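Local coordinates for protein Amuc_1102 (PDB 7DSZ) that is of unknown function but adopts an immunoglobulin-like fold related to archaeal type IV pilus proteins, which suggests a pilus-associated role, at residues C[112-123]-C[175-185]. Numbering follows the deposited sequence.
Sequences SVYLSPSSVKRI and YPLLNKDETPF
Two flat groups meet nearly parallel where Arg122 brings NH1 over one face of the Tyr175 ring, toward the rim, the two planes 11° apart. Arg122 NH1 sits 3.5 Å from Tyr175 CZ, while Tyr175 OH lies over one face of the guanidinium, toward its rim. With CG anti to the backbone N (chi1 -175°) and the chain extended to NE, Arg122 runs across the ring and leaves its N-H groups for Asp86 and for Asp72 and Asn102 of the second subunit. Ile123 CG1 approaches the same ring obliquely, 3.6 Å from Tyr175 CE2.

At the other end, the Tyr114 ring takes Leu178 O at its edge, in plane, 3.4 Å from Tyr114 CD1. Thr183 CG2 and Lys180 CA come in obliquely, and the Phe185 ring is tilted by 21° from it and displaced so far that the two scarcely overlap, the centroids 5.6 Å apart. The phenol OH lies alongside the Lys180 methylenes and shares a 2.8 Å hydrogen bond with Ser112 OG. Replacing Tyr114 with alanine would probably open a gap between Thr183, Lys180 and Phe185 and deprive Ser112 OG of this partner.

Between the two rings, the backbones of Tyr114 and Leu178 form a reciprocal pair of hydrogen bonds, the Leu178 N to Tyr114 O bond measuring 2.8 Å. Leu115 CD2 packs against Leu177 CD2 beside it. One water joins Ser112 O to Lys180 N; another links Ser116 N to Pro176 O and also bonds Ser119 OG.

The single antiparallel, hydrogen-bonded bridge thus fastens a long connection to strand 109-115, an outermost strand, within this chain, of its three-stranded antiparallel sheet, while Tyr175 and the second water join it to the following helix, N-capped by Ser116, within the immunoglobulin-like beta fold.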
ATOM      1  N   SER C 112     -12.122  -7.305  10.298  1.00 16.68           N
ATOM      2  CA  SER C 112     -12.781  -6.032  10.028  1.00 15.81           C
ATOM      3  C   SER C 112     -12.687  -5.666   8.548  1.00 15.80           C
ATOM      4  O   SER C 112     -11.841  -6.176   7.807  1.00 15.56           O
ATOM      5  CB  SER C 112     -12.185  -4.899  10.884  1.00 16.28           C
ATOM      6  OG  SER C 112     -10.811  -4.678  10.572  1.00 16.99           O
ATOM      7  N   VAL C 113     -13.605  -4.789   8.132  1.00 17.10           N
ATOM      8  CA  VAL C 113     -13.545  -4.123   6.830  0.50 14.80           C
ATOM      9  C   VAL C 113     -14.135  -2.740   7.007  1.00 14.07           C
ATOM     10  O   VAL C 113     -14.825  -2.456   7.988  1.00 16.03           O
ATOM     11  CB  VAL C 113     -14.300  -4.849   5.688  0.50 15.83           C
ATOM     12  CG1 VAL C 113     -13.485  -6.001   5.165  0.50 17.47           C
ATOM     13  CG2 VAL C 113     -15.689  -5.274   6.148  0.50 13.93           C
ATOM     14  N   TYR C 114     -13.844  -1.848   6.051  1.00 16.45           N
ATOM     15  CA  TYR C 114     -14.122  -0.430   6.240  1.00 15.03           C
ATOM     16  C   TYR C 114     -14.731   0.190   4.990  1.00 16.72           C
ATOM     17  O   TYR C 114     -14.428  -0.216   3.868  1.00 18.48           O
ATOM     18  CB  TYR C 114     -12.837   0.362   6.585  1.00 14.35           C
ATOM     19  CG  TYR C 114     -12.099  -0.231   7.780  1.00 13.60           C
ATOM     20  CD1 TYR C 114     -11.373  -1.410   7.654  1.00 15.72           C
ATOM     21  CD2 TYR C 114     -12.161   0.377   9.033  1.00 17.31           C
ATOM     22  CE1 TYR C 114     -10.741  -1.982   8.735  1.00 16.48           C
ATOM     23  CE2 TYR C 114     -11.505  -0.180  10.136  1.00 18.24           C
ATOM     24  CZ  TYR C 114     -10.797  -1.368   9.972  1.00 17.82           C
ATOM     25  OH  TYR C 114     -10.141  -1.953  11.053  1.00 15.78           O
ATOM     26  N   LEU C 115     -15.542   1.227   5.202  1.00 17.35           N
ATOM     27  CA  LEU C 115     -15.933   2.145   4.137  1.00 17.31           C
ATOM     28  C   LEU C 115     -15.432   3.546   4.474  1.00 17.65           C
ATOM     29  O   LEU C 115     -15.484   3.974   5.632  1.00 18.13           O
ATOM     30  CB  LEU C 115     -17.464   2.157   3.943  1.00 17.57           C
ATOM     31  CG  LEU C 115     -18.072   0.937   3.250  1.00 20.12           C
ATOM     32  CD1 LEU C 115     -19.616   1.031   3.337  1.00 18.18           C
ATOM     33  CD2 LEU C 115     -17.588   0.758   1.777  1.00 17.05           C
ATOM     34  N   SER C 116     -14.943   4.264   3.460  1.00 15.01           N
ATOM     35  CA  SER C 116     -14.394   5.592   3.664  1.00 16.31           C
ATOM     36  C   SER C 116     -15.494   6.590   4.029  1.00 17.58           C
ATOM     37  O   SER C 116     -16.681   6.334   3.803  1.00 18.91           O
ATOM     38  CB  SER C 116     -13.702   6.071   2.389  1.00 17.92           C
ATOM     39  OG  SER C 116     -14.691   6.298   1.388  1.00 17.48           O
ATOM     40  N   PRO C 117     -15.117   7.753   4.565  1.00 17.58           N
ATOM     41  CA  PRO C 117     -16.135   8.793   4.804  1.00 17.81           C
ATOM     42  C   PRO C 117     -16.886   9.189   3.545  1.00 20.80           C
ATOM     43  O   PRO C 117     -18.097   9.426   3.609  1.00 22.29           O
ATOM     44  CB  PRO C 117     -15.318   9.956   5.377  1.00 24.42           C
ATOM     45  CG  PRO C 117     -14.128   9.286   6.034  1.00 22.38           C
ATOM     46  CD  PRO C 117     -13.792   8.141   5.098  1.00 18.11           C
ATOM     47  N   SER C 118     -16.220   9.230   2.389  1.00 18.88           N
ATOM     48  CA  SER C 118     -16.945   9.636   1.184  1.00 19.67           C
ATOM     49  C   SER C 118     -17.912   8.554   0.716  1.00 21.77           C
ATOM     50  O   SER C 118     -18.999   8.872   0.221  1.00 19.86           O
ATOM     51  CB  SER C 118     -15.957  10.024   0.075  1.00 20.09           C
ATOM     52  OG  SER C 118     -15.242   8.908  -0.433  1.00 20.37           O
ATOM     53  N   SER C 119     -17.565   7.273   0.894  1.00 16.51           N
ATOM     54  CA  SER C 119     -18.529   6.215   0.613  1.00 16.05           C
ATOM     55  C   SER C 119     -19.755   6.341   1.520  1.00 20.50           C
ATOM     56  O   SER C 119     -20.894   6.191   1.062  1.00 18.93           O
ATOM     57  CB  SER C 119     -17.880   4.837   0.781  1.00 18.95           C
ATOM     58  OG  SER C 119     -17.088   4.469  -0.339  1.00 18.84           O
ATOM     59  N   VAL C 120     -19.540   6.613   2.812  1.00 19.89           N
ATOM     60  CA  VAL C 120     -20.668   6.717   3.746  1.00 20.09           C
ATOM     61  C   VAL C 120     -21.540   7.920   3.402  1.00 20.09           C
ATOM     62  O   VAL C 120     -22.777   7.826   3.385  1.00 22.11           O
ATOM     63  CB  VAL C 120     -20.165   6.785   5.197  1.00 20.27           C
ATOM     64  CG1 VAL C 120     -21.327   7.065   6.162  1.00 23.05           C
ATOM     65  CG2 VAL C 120     -19.441   5.490   5.554  1.00 17.87           C
ATOM     66  N   LYS C 121     -20.913   9.061   3.125  1.00 19.24           N
ATOM     67  CA  LYS C 121     -21.679  10.261   2.802  1.00 22.70           C
ATOM     68  C   LYS C 121     -22.439  10.084   1.495  1.00 26.62           C
ATOM     69  O   LYS C 121     -23.594  10.513   1.376  1.00 23.79           O
ATOM     70  CB  LYS C 121     -20.757  11.479   2.731  1.00 24.51           C
ATOM     71  CG  LYS C 121     -21.509  12.776   2.381  1.00 29.56           C
ATOM     72  CD  LYS C 121     -20.651  14.014   2.575  1.00 30.48           C
ATOM     73  CE  LYS C 121     -21.500  15.272   2.377  1.00 45.77           C
ATOM     74  NZ  LYS C 121     -20.669  16.498   2.264  1.00 47.39           N
ATOM     75  N   ARG C 122     -21.806   9.452   0.503  1.00 20.69           N
ATOM     76  CA  ARG C 122     -22.485   9.183  -0.765  1.00 21.27           C
ATOM     77  C   ARG C 122     -23.693   8.273  -0.568  1.00 27.04           C
ATOM     78  O   ARG C 122     -24.759   8.500  -1.162  1.00 22.70           O
ATOM     79  CB  ARG C 122     -21.507   8.558  -1.754  1.00 20.11           C
ATOM     80  CG  ARG C 122     -22.095   8.357  -3.150  1.00 21.22           C
ATOM     81  CD  ARG C 122     -21.070   7.835  -4.123  1.00 19.02           C
ATOM     82  NE  ARG C 122     -21.672   7.722  -5.448  1.00 21.33           N
ATOM     83  CZ  ARG C 122     -21.220   6.939  -6.417  1.00 26.64           C
ATOM     84  NH1 ARG C 122     -20.120   6.214  -6.230  1.00 21.13           N
ATOM     85  NH2 ARG C 122     -21.867   6.880  -7.578  1.00 28.25           N
ATOM     86  N   ILE C 123     -23.552   7.235   0.261  1.00 21.73           N
ATOM     87  CA  ILE C 123     -24.650   6.286   0.464  1.00 22.79           C
ATOM     88  C   ILE C 123     -25.800   6.944   1.216  1.00 25.05           C
ATOM     89  O   ILE C 123     -26.973   6.774   0.859  1.00 27.02           O
ATOM     90  CB  ILE C 123     -24.153   5.027   1.203  1.00 21.31           C
ATOM     91  CG1 ILE C 123     -23.249   4.186   0.299  1.00 20.15           C
ATOM     92  CG2 ILE C 123     -25.356   4.171   1.669  1.00 23.62           C
ATOM     93  CD1 ILE C 123     -22.460   3.094   1.077  1.00 21.06           C
ATOM     94  N   TYR C 175     -17.726   2.201  -4.408  1.00 19.00           N
ATOM     95  CA  TYR C 175     -17.902   2.211  -2.958  1.00 19.47           C
ATOM     96  C   TYR C 175     -17.003   1.142  -2.330  1.00 24.05           C
ATOM     97  O   TYR C 175     -17.499   0.198  -1.705  1.00 19.25           O
ATOM     98  CB  TYR C 175     -19.348   1.966  -2.556  1.00 21.48           C
ATOM     99  CG  TYR C 175     -20.387   2.855  -3.178  1.00 22.83           C
ATOM    100  CD1 TYR C 175     -20.848   2.628  -4.476  1.00 23.47           C
ATOM    101  CD2 TYR C 175     -20.962   3.868  -2.442  1.00 18.44           C
ATOM    102  CE1 TYR C 175     -21.832   3.431  -5.035  1.00 23.42           C
ATOM    103  CE2 TYR C 175     -21.950   4.667  -2.982  1.00 21.33           C
ATOM    104  CZ  TYR C 175     -22.371   4.448  -4.276  1.00 22.08           C
ATOM    105  OH  TYR C 175     -23.354   5.252  -4.803  1.00 24.64           O
ATOM    106  N   PRO C 176     -15.693   1.221  -2.536  1.00 21.02           N
ATOM    107  CA  PRO C 176     -14.847   0.058  -2.240  1.00 21.43           C
ATOM    108  C   PRO C 176     -14.749  -0.222  -0.744  1.00 18.93           C
ATOM    109  O   PRO C 176     -14.513   0.676   0.070  1.00 16.90           O
ATOM    110  CB  PRO C 176     -13.484   0.439  -2.838  1.00 23.21           C
ATOM    111  CG  PRO C 176     -13.512   1.917  -2.998  1.00 26.74           C
ATOM    112  CD  PRO C 176     -14.944   2.332  -3.157  1.00 18.97           C
ATOM    113  N   LEU C 177     -14.960  -1.486  -0.402  1.00 18.58           N
ATOM    114  CA  LEU C 177     -14.664  -1.977   0.932  1.00 19.26           C
ATOM    115  C   LEU C 177     -13.163  -2.112   1.073  1.00 20.05           C
ATOM    116  O   LEU C 177     -12.494  -2.623   0.173  1.00 21.57           O
ATOM    117  CB  LEU C 177     -15.317  -3.334   1.144  1.00 20.54           C
ATOM    118  CG  LEU C 177     -16.785  -3.301   1.534  1.00 23.51           C
ATOM    119  CD1 LEU C 177     -17.315  -4.735   1.560  1.00 22.35           C
ATOM    120  CD2 LEU C 177     -16.905  -2.621   2.892  1.00 21.04           C
ATOM    121  N   LEU C 178     -12.630  -1.659   2.203  1.00 17.34           N
ATOM    122  CA  LEU C 178     -11.194  -1.606   2.395  1.00 16.51           C
ATOM    123  C   LEU C 178     -10.799  -2.507   3.556  1.00 18.95           C
ATOM    124  O   LEU C 178     -11.546  -2.642   4.525  1.00 16.71           O
ATOM    125  CB  LEU C 178     -10.757  -0.192   2.692  1.00 14.19           C
ATOM    126  CG  LEU C 178     -11.183   0.804   1.605  1.00 18.10           C
ATOM    127  CD1 LEU C 178     -11.001   2.232   2.111  1.00 20.48           C
ATOM    128  CD2 LEU C 178     -10.321   0.573   0.391  1.00 22.33           C
ATOM    129  N   ASN C 179      -9.628  -3.117   3.447  1.00 16.21           N
ATOM    130  CA  ASN C 179      -9.096  -3.796   4.625  1.00 15.67           C
ATOM    131  C   ASN C 179      -8.347  -2.771   5.475  1.00 15.21           C
ATOM    132  O   ASN C 179      -8.114  -1.626   5.068  1.00 16.89           O
ATOM    133  CB  ASN C 179      -8.255  -5.035   4.227  1.00 14.58           C
ATOM    134  CG  ASN C 179      -6.852  -4.695   3.669  1.00 16.24           C
ATOM    135  OD1 ASN C 179      -6.176  -3.800   4.135  1.00 17.28           O
ATOM    136  ND2 ASN C 179      -6.412  -5.473   2.680  1.00 17.78           N
ATOM    137  N   LYS C 180      -7.996  -3.186   6.699  1.00 12.96           N
ATOM    138  CA  LYS C 180      -7.451  -2.248   7.669  1.00 14.97           C
ATOM    139  C   LYS C 180      -6.167  -1.597   7.177  1.00 16.40           C
ATOM    140  O   LYS C 180      -5.926  -0.413   7.444  1.00 16.01           O
ATOM    141  CB  LYS C 180      -7.222  -2.984   9.005  1.00 14.35           C
ATOM    142  CG  LYS C 180      -6.628  -2.128  10.098  1.00 16.86           C
ATOM    143  CD  LYS C 180      -6.754  -2.871  11.446  1.00 18.97           C
ATOM    144  CE  LYS C 180      -6.134  -2.081  12.595  1.00 18.65           C
ATOM    145  NZ  LYS C 180      -4.645  -2.145  12.554  1.00 19.33           N
ATOM    146  N   ASP C 181      -5.320  -2.356   6.457  1.00 16.08           N
ATOM    147  CA  ASP C 181      -4.065  -1.808   5.955  1.00 18.40           C
ATOM    148  C   ASP C 181      -4.268  -0.879   4.777  1.00 21.48           C
ATOM    149  O   ASP C 181      -3.304  -0.239   4.347  1.00 21.02           O
ATOM    150  CB  ASP C 181      -3.097  -2.940   5.573  1.00 16.48           C
ATOM    151  CG  ASP C 181      -2.512  -3.633   6.804  1.00 22.29           C
ATOM    152  OD1 ASP C 181      -2.486  -3.003   7.885  1.00 24.64           O
ATOM    153  OD2 ASP C 181      -2.079  -4.798   6.701  1.00 23.08           O
ATOM    154  N   GLU C 182      -5.493  -0.786   4.263  1.00 16.65           N
ATOM    155  CA  GLU C 182      -5.865   0.182   3.242  1.00 19.44           C
ATOM    156  C   GLU C 182      -6.563   1.414   3.815  1.00 22.11           C
ATOM    157  O   GLU C 182      -7.212   2.160   3.066  1.00 22.44           O
ATOM    158  CB  GLU C 182      -6.762  -0.499   2.211  1.00 19.31           C
ATOM    159  CG  GLU C 182      -6.064  -1.652   1.487  1.00 19.40           C
ATOM    160  CD  GLU C 182      -7.005  -2.462   0.589  1.00 23.85           C
ATOM    161  OE1 GLU C 182      -8.163  -2.749   0.980  1.00 19.03           O
ATOM    162  OE2 GLU C 182      -6.571  -2.833  -0.522  1.00 27.63           O
ATOM    163  N   THR C 183      -6.438   1.653   5.113  1.00 18.35           N
ATOM    164  CA  THR C 183      -7.070   2.760   5.812  1.00 17.02           C
ATOM    165  C   THR C 183      -6.054   3.443   6.712  1.00 21.36           C
ATOM    166  O   THR C 183      -4.990   2.884   6.999  1.00 17.45           O
ATOM    167  CB  THR C 183      -8.245   2.295   6.695  1.00 15.76           C
ATOM    168  OG1 THR C 183      -7.712   1.645   7.862  1.00 18.34           O
ATOM    169  CG2 THR C 183      -9.192   1.354   5.946  1.00 18.27           C
ATOM    170  N   PRO C 184      -6.370   4.643   7.210  1.00 19.22           N
ATOM    171  CA  PRO C 184      -5.492   5.275   8.210  1.00 20.22           C
ATOM    172  C   PRO C 184      -5.462   4.549   9.544  1.00 17.92           C
ATOM    173  O   PRO C 184      -4.681   4.943  10.424  1.00 17.84           O
ATOM    174  CB  PRO C 184      -6.076   6.693   8.366  1.00 23.00           C
ATOM    175  CG  PRO C 184      -7.403   6.672   7.699  1.00 28.05           C
ATOM    176  CD  PRO C 184      -7.389   5.575   6.691  1.00 21.00           C
ATOM    177  N   PHE C 185      -6.274   3.513   9.728  1.00 18.13           N
ATOM    178  CA  PHE C 185      -6.232   2.732  10.958  1.00 18.54           C
ATOM    179  C   PHE C 185      -5.131   1.676  10.947  1.00 19.35           C
ATOM    180  O   PHE C 185      -4.982   0.963  11.946  1.00 17.70           O
ATOM    181  CB  PHE C 185      -7.581   2.042  11.191  1.00 16.81           C
ATOM    182  CG  PHE C 185      -8.738   3.000  11.284  1.00 20.56           C
ATOM    183  CD1 PHE C 185      -8.932   3.755  12.438  1.00 22.54           C
ATOM    184  CD2 PHE C 185      -9.625   3.139  10.230  1.00 18.47           C
ATOM    185  CE1 PHE C 185     -10.003   4.645  12.537  1.00 23.52           C
ATOM    186  CE2 PHE C 185     -10.694   4.025  10.314  1.00 18.15           C
ATOM    187  CZ  PHE C 185     -10.891   4.778  11.466  1.00 18.89           C
TER
HETATM  188  O   HOH W   1      -9.106  -5.707   7.435  1.00 17.60           O
HETATM  189  O   HOH W   2     -14.759   3.313   0.516  1.00 17.40           O